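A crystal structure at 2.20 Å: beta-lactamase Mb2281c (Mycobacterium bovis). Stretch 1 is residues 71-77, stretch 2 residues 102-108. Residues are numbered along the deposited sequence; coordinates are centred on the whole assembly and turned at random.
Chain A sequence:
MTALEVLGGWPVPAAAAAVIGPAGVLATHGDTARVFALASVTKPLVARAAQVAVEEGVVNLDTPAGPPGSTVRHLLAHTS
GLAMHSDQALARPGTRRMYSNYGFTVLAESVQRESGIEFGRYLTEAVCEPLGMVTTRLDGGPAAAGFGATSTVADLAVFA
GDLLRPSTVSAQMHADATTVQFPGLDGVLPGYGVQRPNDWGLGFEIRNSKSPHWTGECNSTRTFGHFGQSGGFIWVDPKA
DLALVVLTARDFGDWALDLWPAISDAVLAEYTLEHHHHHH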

# COMPACT_ATOMS: atom_id res chain seq x y z
N THR A 71 -12.95 -14.88 2.15
CA THR A 71 -12.06 -15.06 3.30
C THR A 71 -11.19 -13.81 3.50
O THR A 71 -11.26 -12.85 2.72
CB THR A 71 -11.11 -16.27 3.11
OG1 THR A 71 -10.19 -16.01 2.05
CG2 THR A 71 -11.91 -17.54 2.78
N VAL A 72 -10.37 -13.82 4.55
CA VAL A 72 -9.47 -12.72 4.82
C VAL A 72 -8.59 -12.48 3.58
O VAL A 72 -8.39 -11.33 3.18
CB VAL A 72 -8.61 -13.03 6.08
CG1 VAL A 72 -7.43 -12.08 6.20
CG2 VAL A 72 -9.49 -12.90 7.33
N ARG A 73 -8.11 -13.55 2.95
CA ARG A 73 -7.27 -13.42 1.75
C ARG A 73 -7.97 -12.70 0.60
O ARG A 73 -7.34 -11.94 -0.12
CB ARG A 73 -6.80 -14.80 1.25
CG ARG A 73 -5.73 -14.73 0.14
CD ARG A 73 -5.63 -16.03 -0.64
NE ARG A 73 -5.43 -17.17 0.24
CZ ARG A 73 -4.25 -17.53 0.76
NH1 ARG A 73 -3.16 -16.83 0.46
NH2 ARG A 73 -4.18 -18.57 1.57
N HIS A 74 -9.27 -12.96 0.42
CA HIS A 74 -10.03 -12.30 -0.65
C HIS A 74 -10.16 -10.82 -0.36
O HIS A 74 -10.14 -9.99 -1.27
CB HIS A 74 -11.46 -12.86 -0.79
CG HIS A 74 -11.53 -14.29 -1.23
ND1 HIS A 74 -11.30 -15.35 -0.38
CD2 HIS A 74 -11.85 -14.84 -2.43
CE1 HIS A 74 -11.49 -16.49 -1.02
NE2 HIS A 74 -11.82 -16.20 -2.27
N LEU A 75 -10.32 -10.48 0.92
CA LEU A 75 -10.46 -9.08 1.29
C LEU A 75 -9.16 -8.33 1.03
O LEU A 75 -9.18 -7.22 0.48
CB LEU A 75 -10.86 -8.96 2.75
CG LEU A 75 -12.22 -9.61 3.03
CD1 LEU A 75 -12.49 -9.60 4.54
CD2 LEU A 75 -13.32 -8.84 2.29
N LEU A 76 -8.03 -8.94 1.40
CA LEU A 76 -6.72 -8.33 1.20
C LEU A 76 -6.36 -8.14 -0.27
O LEU A 76 -5.71 -7.16 -0.64
CB LEU A 76 -5.65 -9.20 1.88
CG LEU A 76 -5.58 -9.12 3.41
CD1 LEU A 76 -4.77 -10.29 3.98
CD2 LEU A 76 -4.94 -7.80 3.79
N ALA A 77 -6.78 -9.09 -1.10
CA ALA A 77 -6.48 -9.07 -2.53
C ALA A 77 -7.58 -8.47 -3.41
O ALA A 77 -7.47 -8.49 -4.63
CB ALA A 77 -6.15 -10.49 -3.00
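Stretch 2, residues 102-108: YGFTVLA

Stretch 2 is helical throughout, part of a longer helix that extends beyond it at both ends, and it packs against the short helix 72-76 of stretch 1. The two run in roughly opposite directions, with a signed crossing angle of -142° and a closest axial approach of 8.9 Å. Contact centres on L75, whose CA-to-CB bond points toward stretch 2. The backbones draw near at this residue: L75 CA lies 5.2 Å from CA of G103, and L75 CD2 reaches to 3.6 Å from G103 O. One turn further along stretch 2, L75 CD1 lies 3.9 Å from both V106 CG1 and L107 N.

L107 covers the next largest area. Its CB is 4.2 Å from L75 CB, while its methyls meet the neighbouring side chains of stretch 1: L107 CD2 is 3.4 Å from L76 CD2, and L107 CD1 is 3.8 Å from V72 CG1. The CA-to-CB bond of L76 points sideways, but its end comes nearer and CD2 meets L107 CD2. The CA-to-CB bond of F104 points away, yet its ring returns to the C-terminal part of stretch 1, placing CE1 3.7 Å from L75 O and 4.0 Å from L76 O, the latter at the ring edge. No hydrogen bond links the stretches; apolar side-chain contacts and contacts of side-chain carbons with backbone atoms bury 322 Å², both sides summed.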

# COMPACT_ATOMS: atom_id res chain seq x y z
N TYR A 102 -14.59 -0.84 1.05
CA TYR A 102 -15.39 -1.56 2.02
C TYR A 102 -14.80 -2.94 2.31
O TYR A 102 -14.99 -3.48 3.40
CB TYR A 102 -16.85 -1.68 1.54
CG TYR A 102 -17.78 -2.24 2.60
CD1 TYR A 102 -18.15 -3.58 2.58
CD2 TYR A 102 -18.21 -1.45 3.67
CE1 TYR A 102 -18.93 -4.12 3.60
CE2 TYR A 102 -18.99 -1.99 4.70
CZ TYR A 102 -19.34 -3.33 4.66
OH TYR A 102 -20.09 -3.88 5.68
N GLY A 103 -14.09 -3.50 1.33
CA GLY A 103 -13.46 -4.79 1.54
C GLY A 103 -12.46 -4.66 2.69
O GLY A 103 -12.31 -5.59 3.49
N PHE A 104 -11.79 -3.52 2.80
CA PHE A 104 -10.83 -3.33 3.87
C PHE A 104 -11.52 -3.03 5.20
O PHE A 104 -10.95 -3.28 6.26
CB PHE A 104 -9.82 -2.22 3.53
CG PHE A 104 -8.51 -2.74 2.98
CD1 PHE A 104 -8.49 -3.69 1.97
CD2 PHE A 104 -7.29 -2.27 3.48
CE1 PHE A 104 -7.29 -4.18 1.45
CE2 PHE A 104 -6.08 -2.75 2.98
CZ PHE A 104 -6.08 -3.71 1.96
N THR A 105 -12.74 -2.50 5.15
CA THR A 105 -13.44 -2.24 6.40
C THR A 105 -13.86 -3.58 6.99
O THR A 105 -13.79 -3.76 8.20
CB THR A 105 -14.70 -1.37 6.21
OG1 THR A 105 -15.60 -2.03 5.33
CG2 THR A 105 -14.33 -0.02 5.64
N VAL A 106 -14.31 -4.51 6.14
CA VAL A 106 -14.71 -5.82 6.64
C VAL A 106 -13.47 -6.52 7.21
O VAL A 106 -13.55 -7.24 8.21
CB VAL A 106 -15.35 -6.70 5.53
CG1 VAL A 106 -15.74 -8.07 6.10
CG2 VAL A 106 -16.60 -6.02 4.99
N LEU A 107 -12.33 -6.27 6.57
CA LEU A 107 -11.05 -6.85 7.01
C LEU A 107 -10.70 -6.31 8.40
O LEU A 107 -10.40 -7.09 9.31
CB LEU A 107 -9.94 -6.47 6.03
CG LEU A 107 -8.52 -6.90 6.41
CD1 LEU A 107 -8.45 -8.42 6.46
CD2 LEU A 107 -7.53 -6.36 5.39
N ALA A 108 -10.73 -4.99 8.54
CA ALA A 108 -10.43 -4.36 9.82
C ALA A 108 -11.41 -4.83 10.89
O ALA A 108 -11.04 -5.03 12.04
CB ALA A 108 -10.49 -2.82 9.68